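Local coordinates for acyl-coenzyme A oxidase 3 (Yarrowia lipolytica, PDB 5YS9), which oxidises the acyl-CoA esters of fatty acids to trans-2-enoyl-CoA with oxygen, releasing hydrogen peroxide, using FAD in the peroxisomal beta-oxidation pathway, at residues L325-V330 and T343-Y348; L411-T416 and G456-L461. All coordinates share one frame; numbering follows the deposited sequence.

Contact 1 (L325-V330 and T343-Y348); sequences LRYACV and TKIIDY. With FAD (flavin-adenine dinucleotide), chain D.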
loop_
_atom_site.group_PDB
_atom_site.type_symbol
_atom_site.label_atom_id
_atom_site.label_comp_id
_atom_site.label_asym_id
_atom_site.label_seq_id
_atom_site.Cartn_x
_atom_site.Cartn_y
_atom_site.Cartn_z
ATOM N N LEU A 325 5.768 -15.457 -7.588
ATOM C CA LEU A 325 5.456 -16.816 -8.077
ATOM C C LEU A 325 6.655 -17.762 -8.098
ATOM O O LEU A 325 6.531 -18.936 -7.741
ATOM C CB LEU A 325 4.788 -16.763 -9.456
ATOM C CG LEU A 325 3.309 -16.356 -9.368
ATOM C CD1 LEU A 325 2.650 -16.111 -10.717
ATOM C CD2 LEU A 325 2.499 -17.380 -8.578
ATOM N N ARG A 326 7.802 -17.256 -8.527
ATOM C CA ARG A 326 9.034 -18.044 -8.494
ATOM C C ARG A 326 9.432 -18.370 -7.076
ATOM O O ARG A 326 9.737 -19.537 -6.780
ATOM C CB ARG A 326 10.188 -17.327 -9.197
ATOM C CG ARG A 326 10.079 -17.402 -10.698
ATOM C CD ARG A 326 11.151 -16.561 -11.342
ATOM N NE ARG A 326 10.878 -16.506 -12.767
ATOM C CZ ARG A 326 11.600 -15.872 -13.695
ATOM N NH1 ARG A 326 12.665 -15.157 -13.365
ATOM N NH2 ARG A 326 11.198 -15.932 -14.972
ATOM N N TYR A 327 9.420 -17.359 -6.197
ATOM C CA TYR A 327 9.546 -17.620 -4.757
ATOM C C TYR A 327 8.576 -18.688 -4.307
ATOM O O TYR A 327 8.958 -19.668 -3.692
ATOM C CB TYR A 327 9.281 -16.375 -3.917
ATOM C CG TYR A 327 9.586 -16.554 -2.450
ATOM C CD1 TYR A 327 10.870 -16.838 -2.023
ATOM C CD2 TYR A 327 8.615 -16.420 -1.508
ATOM C CE1 TYR A 327 11.161 -17.038 -0.696
ATOM C CE2 TYR A 327 8.894 -16.617 -0.173
ATOM C CZ TYR A 327 10.183 -16.919 0.234
ATOM O OH TYR A 327 10.485 -17.068 1.578
ATOM N N ALA A 328 7.311 -18.524 -4.639
ATOM C CA ALA A 328 6.319 -19.504 -4.223
ATOM C C ALA A 328 6.622 -20.965 -4.651
ATOM O O ALA A 328 6.226 -21.905 -3.944
ATOM C CB ALA A 328 4.968 -19.065 -4.740
ATOM N N CYS A 329 7.277 -21.148 -5.801
ATOM C CA CYS A 329 7.508 -22.492 -6.354
ATOM C C CYS A 329 8.592 -23.241 -5.611
ATOM O O CYS A 329 8.647 -24.485 -5.664
ATOM C CB CYS A 329 7.832 -22.441 -7.849
ATOM S SG CYS A 329 6.412 -21.874 -8.867
ATOM N N VAL A 330 9.442 -22.482 -4.937
ATOM C CA VAL A 330 10.533 -23.046 -4.177
ATOM C C VAL A 330 10.409 -22.949 -2.667
ATOM O O VAL A 330 11.112 -23.637 -1.967
ATOM C CB VAL A 330 11.888 -22.463 -4.615
ATOM C CG1 VAL A 330 11.966 -22.390 -6.119
ATOM C CG2 VAL A 330 12.140 -21.110 -3.994
ATOM N N THR A 343 5.399 -28.537 2.550
ATOM C CA THR A 343 4.755 -28.163 1.315
ATOM C C THR A 343 5.288 -26.840 0.796
ATOM O O THR A 343 5.468 -25.904 1.553
ATOM C CB THR A 343 3.235 -28.063 1.540
ATOM O OG1 THR A 343 2.750 -29.304 2.044
ATOM C CG2 THR A 343 2.516 -27.749 0.274
ATOM N N LYS A 344 5.528 -26.771 -0.505
ATOM C CA LYS A 344 5.812 -25.518 -1.166
ATOM C C LYS A 344 4.547 -24.692 -1.145
ATOM O O LYS A 344 3.482 -25.203 -1.404
ATOM C CB LYS A 344 6.240 -25.754 -2.614
ATOM C CG LYS A 344 7.308 -26.809 -2.809
ATOM C CD LYS A 344 7.208 -27.418 -4.184
ATOM C CE LYS A 344 8.568 -27.761 -4.742
ATOM N NZ LYS A 344 8.629 -27.524 -6.207
ATOM N N ILE A 345 4.670 -23.407 -0.873
ATOM C CA ILE A 345 3.505 -22.561 -0.697
ATOM C C ILE A 345 2.656 -22.483 -1.962
ATOM O O ILE A 345 1.456 -22.300 -1.898
ATOM C CB ILE A 345 3.847 -21.168 -0.135
ATOM C CG1 ILE A 345 4.942 -20.490 -0.945
ATOM C CG2 ILE A 345 4.263 -21.291 1.313
ATOM C CD1 ILE A 345 5.160 -19.049 -0.575
ATOM N N ILE A 346 3.291 -22.642 -3.108
ATOM C CA ILE A 346 2.587 -22.623 -4.365
ATOM C C ILE A 346 1.550 -23.731 -4.368
ATOM O O ILE A 346 0.508 -23.599 -4.972
ATOM C CB ILE A 346 3.540 -22.793 -5.556
ATOM C CG1 ILE A 346 2.840 -22.454 -6.857
ATOM C CG2 ILE A 346 4.064 -24.211 -5.633
ATOM C CD1 ILE A 346 2.232 -21.078 -6.892
ATOM N N ASP A 347 1.870 -24.845 -3.735
ATOM C CA ASP A 347 0.947 -25.964 -3.599
ATOM C C ASP A 347 -0.302 -25.741 -2.740
ATOM O O ASP A 347 -1.279 -26.428 -2.908
ATOM C CB ASP A 347 1.682 -27.234 -3.219
ATOM C CG ASP A 347 2.437 -27.809 -4.367
ATOM O OD1 ASP A 347 1.938 -27.692 -5.490
ATOM O OD2 ASP A 347 3.527 -28.360 -4.151
ATOM N N TYR A 348 -0.248 -24.825 -1.790
ATOM C CA TYR A 348 -1.431 -24.452 -1.023
ATOM C C TYR A 348 -2.487 -23.767 -1.870
ATOM O O TYR A 348 -2.183 -22.891 -2.645
ATOM C CB TYR A 348 -1.063 -23.509 0.114
ATOM C CG TYR A 348 -0.227 -24.133 1.183
ATOM C CD1 TYR A 348 -0.538 -25.371 1.690
ATOM C CD2 TYR A 348 0.878 -23.485 1.681
ATOM C CE1 TYR A 348 0.227 -25.944 2.668
ATOM C CE2 TYR A 348 1.649 -24.052 2.658
ATOM C CZ TYR A 348 1.316 -25.281 3.146
ATOM O OH TYR A 348 2.081 -25.849 4.119
HETATM P PA FAD D . 6.739 -17.721 5.660
HETATM O O1A FAD D . 6.338 -18.190 7.007
HETATM O O2A FAD D . 7.431 -18.625 4.716
HETATM O O5B FAD D . 5.506 -17.177 4.844
HETATM C C5B FAD D . 5.789 -16.614 3.572
HETATM C C4B FAD D . 4.499 -16.495 2.805
HETATM O O4B FAD D . 3.952 -17.794 2.630
HETATM C C3B FAD D . 3.524 -15.705 3.639
HETATM O O3B FAD D . 2.836 -14.773 2.828
HETATM C C2B FAD D . 2.531 -16.715 4.125
HETATM O O2B FAD D . 1.238 -16.127 4.191
HETATM C C1B FAD D . 2.622 -17.828 3.106
HETATM N N9A FAD D . 2.379 -19.054 3.866
HETATM C C8A FAD D . 3.238 -19.631 4.711
HETATM N N7A FAD D . 2.683 -20.724 5.265
HETATM C C5A FAD D . 1.441 -20.847 4.784
HETATM C C6A FAD D . 0.312 -21.776 4.961
HETATM N N6A FAD D . 0.391 -22.836 5.785
HETATM N N1A FAD D . -0.803 -21.530 4.265
HETATM C C2A FAD D . -0.900 -20.484 3.440
HETATM N N3A FAD D . 0.076 -19.599 3.229
HETATM C C4A FAD D . 1.245 -19.731 3.866
HETATM N N1 FAD D . 12.493 -12.538 13.704
HETATM C C2 FAD D . 13.131 -12.671 14.875
HETATM O O2 FAD D . 13.203 -13.786 15.375
HETATM N N3 FAD D . 13.673 -11.653 15.527
HETATM C C4 FAD D . 13.629 -10.426 15.058
HETATM O O4 FAD D . 14.144 -9.511 15.684
HETATM C C4X FAD D . 12.954 -10.184 13.781
HETATM N N5 FAD D . 12.873 -8.962 13.254
HETATM C C5X FAD D . 12.264 -8.770 12.082
HETATM C C6 FAD D . 12.222 -7.495 11.562
HETATM C C7 FAD D . 11.605 -7.272 10.358
HETATM C C7M FAD D . 11.549 -5.885 9.803
HETATM C C8 FAD D . 10.998 -8.403 9.629
HETATM C C8M FAD D . 10.321 -8.171 8.318
HETATM C C9 FAD D . 11.035 -9.676 10.150
HETATM C C9A FAD D . 11.656 -9.906 11.354
HETATM N N10 FAD D . 11.709 -11.197 11.899
HETATM C C10 FAD D . 12.371 -11.350 13.112
HETATM C "C1'" FAD D . 11.141 -12.365 11.224
HETATM C "C2'" FAD D . 9.616 -12.361 11.095
HETATM O "O2'" FAD D . 9.018 -12.791 12.311
HETATM C "C3'" FAD D . 9.174 -13.266 9.943
HETATM O "O3'" FAD D . 9.325 -12.534 8.745
HETATM C "C4'" FAD D . 7.729 -13.733 10.000
HETATM O "O4'" FAD D . 7.401 -14.031 11.349
HETATM C "C5'" FAD D . 7.497 -15.020 9.222
HETATM O "O5'" FAD D . 7.404 -14.867 7.815
HETATM P P FAD D . 8.362 -15.710 6.861
HETATM O O1P FAD D . 9.291 -14.797 6.159
HETATM O O2P FAD D . 8.922 -16.822 7.656
HETATM O O3P FAD D . 7.446 -16.291 5.705
#
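Ala328 and Ile346 illustrate how the C-terminal part of a helix can be joined to the chain that returns to it. Two hydrogen bonds cross the contact, both to carbonyls late in helix 300-330. Ile346 N donates to Ala328 O at 3.1 Å, a bent bond (142° at the hydrogen) whose donor stands well above the carbonyl plane. Lys344 NZ, carried by a chain bent near its end, donates to Cys329 O at 3.1 Å and approaches almost straight along its C=O axis (172°). Adjacent carbonyls thus receive one backbone and one side-chain donor.

The apolar contacts centre on the two isoleucines. In Ile346, CG1 is anti to the backbone N (chi1 -167°), and CD1, turned at the next bond, meets Ala328 CB at 4.0 Å and Leu325 CD2 at 4.1 Å; the Leu325 and Ile346 side chains cross at about a right angle. Ile346 CG1 also meets Cys329 SG at 4.1 Å. Ile345 sets its CG1 against Ala328 CB at 4.1 Å, and its CD1 reaches the Tyr327 ring obliquely.

The third kind of interaction is with FAD. Ile345 CD1 comes within 3.6 Å of the FAD ribose oxygen O4B, so this one side chain touches both helix and cofactor. The adenine lies over one face of the Tyr348 ring, Tyr348 CE2 being 3.5 Å from FAD C6A, while the Tyr348 hydroxyl bonds to Gln333 O. These contacts form part of the adenosine end of the FAD pocket.

Among its neighbours, the contact joins helix 300-330 to the loop leading into helix 349-385, where Tyr348 takes the N-cap position. Helix 349-385 packs on Leu325, Ala328 and Ile345, helix 23-31 touches Cys329 and Lys344, and helix 630-635 covers Leu325 and Cys329.

Contact 2 (L411-T416 and G456-L461); sequences LKAFTT and GDNNVL. With FAD (flavin-adenine dinucleotide), chain C.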
loop_
_atom_site.group_PDB
_atom_site.type_symbol
_atom_site.label_atom_id
_atom_site.label_comp_id
_atom_site.label_asym_id
_atom_site.label_seq_id
_atom_site.Cartn_x
_atom_site.Cartn_y
_atom_site.Cartn_z
ATOM N N LEU A 411 -10.241 2.630 -16.920
ATOM C CA LEU A 411 -9.127 1.725 -17.102
ATOM C C LEU A 411 -7.824 2.259 -16.481
ATOM O O LEU A 411 -7.132 1.520 -15.794
ATOM C CB LEU A 411 -8.910 1.466 -18.578
ATOM C CG LEU A 411 -9.405 0.177 -19.259
ATOM C CD1 LEU A 411 -10.356 -0.682 -18.507
ATOM C CD2 LEU A 411 -10.020 0.521 -20.612
ATOM N N LYS A 412 -7.495 3.518 -16.742
ATOM C CA LYS A 412 -6.375 4.169 -16.069
ATOM C C LYS A 412 -6.511 4.059 -14.540
ATOM O O LYS A 412 -5.575 3.623 -13.884
ATOM C CB LYS A 412 -6.224 5.648 -16.469
ATOM C CG LYS A 412 -4.978 6.286 -15.879
ATOM C CD LYS A 412 -5.218 6.947 -14.529
ATOM C CE LYS A 412 -3.952 7.600 -14.033
ATOM N NZ LYS A 412 -4.175 8.288 -12.738
ATOM N N ALA A 413 -7.677 4.439 -13.999
ATOM C CA ALA A 413 -7.879 4.454 -12.550
ATOM C C ALA A 413 -7.626 3.098 -11.948
ATOM O O ALA A 413 -6.753 2.965 -11.094
ATOM C CB ALA A 413 -9.260 4.933 -12.164
ATOM N N PHE A 414 -8.345 2.100 -12.455
ATOM C CA PHE A 414 -8.323 0.757 -11.871
ATOM C C PHE A 414 -7.066 -0.072 -12.120
ATOM O O PHE A 414 -6.670 -0.852 -11.247
ATOM C CB PHE A 414 -9.615 -0.013 -12.226
ATOM C CG PHE A 414 -10.808 0.498 -11.458
ATOM C CD1 PHE A 414 -10.949 0.186 -10.114
ATOM C CD2 PHE A 414 -11.739 1.366 -12.049
ATOM C CE1 PHE A 414 -12.023 0.678 -9.377
ATOM C CE2 PHE A 414 -12.817 1.871 -11.326
ATOM C CZ PHE A 414 -12.956 1.539 -9.980
ATOM N N THR A 415 -6.445 0.092 -13.287
ATOM C CA THR A 415 -5.225 -0.610 -13.581
ATOM C C THR A 415 -4.075 0.008 -12.772
ATOM O O THR A 415 -3.157 -0.681 -12.361
ATOM C CB THR A 415 -4.881 -0.718 -15.112
ATOM O OG1 THR A 415 -4.673 0.575 -15.718
ATOM C CG2 THR A 415 -5.936 -1.476 -15.858
ATOM N N THR A 416 -4.110 1.306 -12.524
ATOM C CA THR A 416 -3.082 1.870 -11.659
ATOM C C THR A 416 -3.254 1.398 -10.220
ATOM O O THR A 416 -2.281 0.908 -9.639
ATOM C CB THR A 416 -2.904 3.387 -11.803
ATOM O OG1 THR A 416 -4.116 4.094 -11.527
ATOM C CG2 THR A 416 -2.432 3.672 -13.196
ATOM N N GLY A 456 -4.538 12.785 -13.570
ATOM C CA GLY A 456 -5.922 12.649 -13.203
ATOM C C GLY A 456 -6.053 11.830 -11.954
ATOM O O GLY A 456 -5.712 10.675 -11.952
ATOM N N ASP A 457 -6.586 12.421 -10.900
ATOM C CA ASP A 457 -6.762 11.697 -9.662
ATOM C C ASP A 457 -7.707 10.555 -9.921
ATOM O O ASP A 457 -8.732 10.729 -10.536
ATOM C CB ASP A 457 -7.339 12.620 -8.597
ATOM C CG ASP A 457 -7.674 11.904 -7.333
ATOM O OD1 ASP A 457 -6.782 11.699 -6.514
ATOM O OD2 ASP A 457 -8.831 11.551 -7.147
ATOM N N ASN A 458 -7.369 9.382 -9.425
ATOM C CA ASN A 458 -8.154 8.198 -9.737
ATOM C C ASN A 458 -9.633 8.318 -9.337
ATOM O O ASN A 458 -10.526 7.912 -10.118
ATOM C CB ASN A 458 -7.531 6.966 -9.094
ATOM C CG ASN A 458 -6.402 6.413 -9.907
ATOM O OD1 ASN A 458 -5.882 7.086 -10.820
ATOM N ND2 ASN A 458 -6.050 5.150 -9.634
ATOM N N ASN A 459 -9.871 8.882 -8.150
ATOM C CA ASN A 459 -11.211 9.028 -7.611
ATOM C C ASN A 459 -11.977 10.056 -8.413
ATOM O O ASN A 459 -13.164 9.848 -8.700
ATOM C CB ASN A 459 -11.203 9.386 -6.098
ATOM C CG ASN A 459 -10.872 8.182 -5.226
ATOM O OD1 ASN A 459 -11.705 7.297 -5.063
ATOM N ND2 ASN A 459 -9.645 8.112 -4.717
ATOM N N VAL A 460 -11.298 11.134 -8.809
ATOM C CA VAL A 460 -11.935 12.147 -9.628
ATOM C C VAL A 460 -12.247 11.598 -11.018
ATOM O O VAL A 460 -13.307 11.889 -11.540
ATOM C CB VAL A 460 -11.113 13.455 -9.705
ATOM C CG1 VAL A 460 -11.653 14.389 -10.789
ATOM C CG2 VAL A 460 -11.157 14.170 -8.349
ATOM N N LEU A 461 -11.352 10.818 -11.612
ATOM C CA LEU A 461 -11.662 10.179 -12.910
ATOM C C LEU A 461 -12.863 9.221 -12.814
ATOM O O LEU A 461 -13.728 9.240 -13.685
ATOM C CB LEU A 461 -10.464 9.427 -13.480
ATOM C CG LEU A 461 -9.245 10.260 -13.856
ATOM C CD1 LEU A 461 -8.071 9.352 -14.226
ATOM C CD2 LEU A 461 -9.540 11.212 -15.007
HETATM P PA FAD C . -6.792 17.684 -5.668
HETATM O O1A FAD C . -6.997 18.878 -4.818
HETATM O O2A FAD C . -7.272 17.668 -7.068
HETATM O O5B FAD C . -7.533 16.501 -4.928
HETATM C C5B FAD C . -7.164 16.147 -3.606
HETATM C C4B FAD C . -8.066 15.057 -3.064
HETATM O O4B FAD C . -9.414 15.514 -3.060
HETATM C C3B FAD C . -8.020 13.840 -3.947
HETATM O O3B FAD C . -8.056 12.676 -3.146
HETATM C C2B FAD C . -9.302 13.881 -4.720
HETATM O O2B FAD C . -9.790 12.563 -4.881
HETATM C C1B FAD C . -10.239 14.691 -3.862
HETATM N N9A FAD C . -11.113 15.457 -4.770
HETATM C C8A FAD C . -10.764 16.481 -5.559
HETATM N N7A FAD C . -11.818 16.911 -6.271
HETATM C C5A FAD C . -12.863 16.154 -5.943
HETATM C C6A FAD C . -14.279 16.074 -6.325
HETATM N N6A FAD C . -14.807 16.918 -7.227
HETATM N N1A FAD C . -15.027 15.125 -5.742
HETATM C C2A FAD C . -14.516 14.276 -4.844
HETATM N N3A FAD C . -13.246 14.293 -4.455
HETATM C C4A FAD C . -12.392 15.192 -4.957
HETATM N N1 FAD C . 1.922 18.616 -12.042
HETATM C C2 FAD C . 2.447 19.267 -13.090
HETATM O O2 FAD C . 1.772 20.114 -13.669
HETATM N N3 FAD C . 3.668 19.041 -13.549
HETATM C C4 FAD C . 4.461 18.150 -12.997
HETATM O O4 FAD C . 5.587 17.971 -13.441
HETATM C C4X FAD C . 3.972 17.394 -11.844
HETATM N N5 FAD C . 4.733 16.487 -11.245
HETATM C C5X FAD C . 4.265 15.822 -10.187
HETATM C C6 FAD C . 5.091 14.901 -9.594
HETATM C C7 FAD C . 4.660 14.195 -8.506
HETATM C C7M FAD C . 5.588 13.189 -7.893
HETATM C C8 FAD C . 3.301 14.429 -7.974
HETATM C C8M FAD C . 2.804 13.661 -6.788
HETATM C C9 FAD C . 2.464 15.347 -8.573
HETATM C C9A FAD C . 2.899 16.059 -9.665
HETATM N N10 FAD C . 2.073 16.998 -10.293
HETATM C C10 FAD C . 2.612 17.688 -11.381
HETATM C "C1'" FAD C . 0.729 17.298 -9.802
HETATM C "C2'" FAD C . -0.345 16.264 -10.088
HETATM O "O2'" FAD C . -0.655 16.328 -11.470
HETATM C "C3'" FAD C . -1.572 16.599 -9.242
HETATM O "O3'" FAD C . -1.195 16.385 -7.894
HETATM C "C4'" FAD C . -2.858 15.806 -9.479
HETATM O "O4'" FAD C . -3.247 15.785 -10.845
HETATM C "C5'" FAD C . -4.016 16.448 -8.752
HETATM O "O5'" FAD C . -3.807 16.373 -7.360
HETATM P P FAD C . -4.041 17.614 -6.408
HETATM O O1P FAD C . -2.861 17.694 -5.520
HETATM O O2P FAD C . -4.445 18.776 -7.235
HETATM O O3P FAD C . -5.285 17.155 -5.540
#
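Lys412 and Asn458 cross at about a right angle, a compact example of an amide and an ammonium joining two helices. The lysine leaves its helix with CG anti to the backbone N, then bends at chi2 (-91°) and runs extended to Lys412 NZ, which reaches Asn458 OD1 at 2.8 Å nearly in line with the amide C=O (167°). Gly456 O takes a second bond from Lys412 NZ at 2.9 Å, within its carbonyl plane. Gln451 O and Trp454 O, in the chain leading up to Gly456, are further acceptors, so that three N-H groups are shared among four oxygens.

The Asn458 amide is turned with its oxygen toward the Lys412 ammonium and ND2 toward Thr416 on the same helix, whose OG1 lies 2.9 Å from Asn458 ND2. Ala413 CB lies 3.9 Å from Asn458 CG. Leu461, about one turn further on, crosses the lysine at about a right angle and lays CD1 against Lys412 CD at 3.7 Å, shielding the aliphatic part of the chain. An alanine in place of Lys412 would probably leave Asn458 OD1 and Gly456 O without their shared donor and open a gap beside Leu461.

The Asp457 side chain starts out away from helix 391-428 and caps the following helix: Asp457 OD2 accepts from Val460 N at 3.0 Å through the anti lone pair, and more weakly from Asn459 N. Asp457 OD2 also accepts a hydrogen bond from the FAD ribose hydroxyl O2B at 2.7 Å, while Val460 CG2 touches the adenine.

Chemically, one buried ammonium gathers several neutral oxygens, and their dipoles probably favour its positive charge. It probably helps to hold the turn that carries Asp457, the ribose-binding N-cap, a second-shell role behind the cofactor contact.

Contact 1 closes before contact 2 opens, the two lying in series along the chain within the C-alpha1 domain of the acyl-CoA oxidase fold. Their centres are 33 Å apart and their nearest atoms about 17 Å. Contact 1 uses the C-terminal part of helix 300-330, whereas contact 2 pairs helix 391-428 with the start of helix 458-477; helix 300-330 also packs on contact 2, earlier along its length. Within one subunit each serves a different FAD. Across the dimer they converge: the FAD beside contact 1 is also bonded to Asp457 of the second subunit, so each cofactor site is built from both chains.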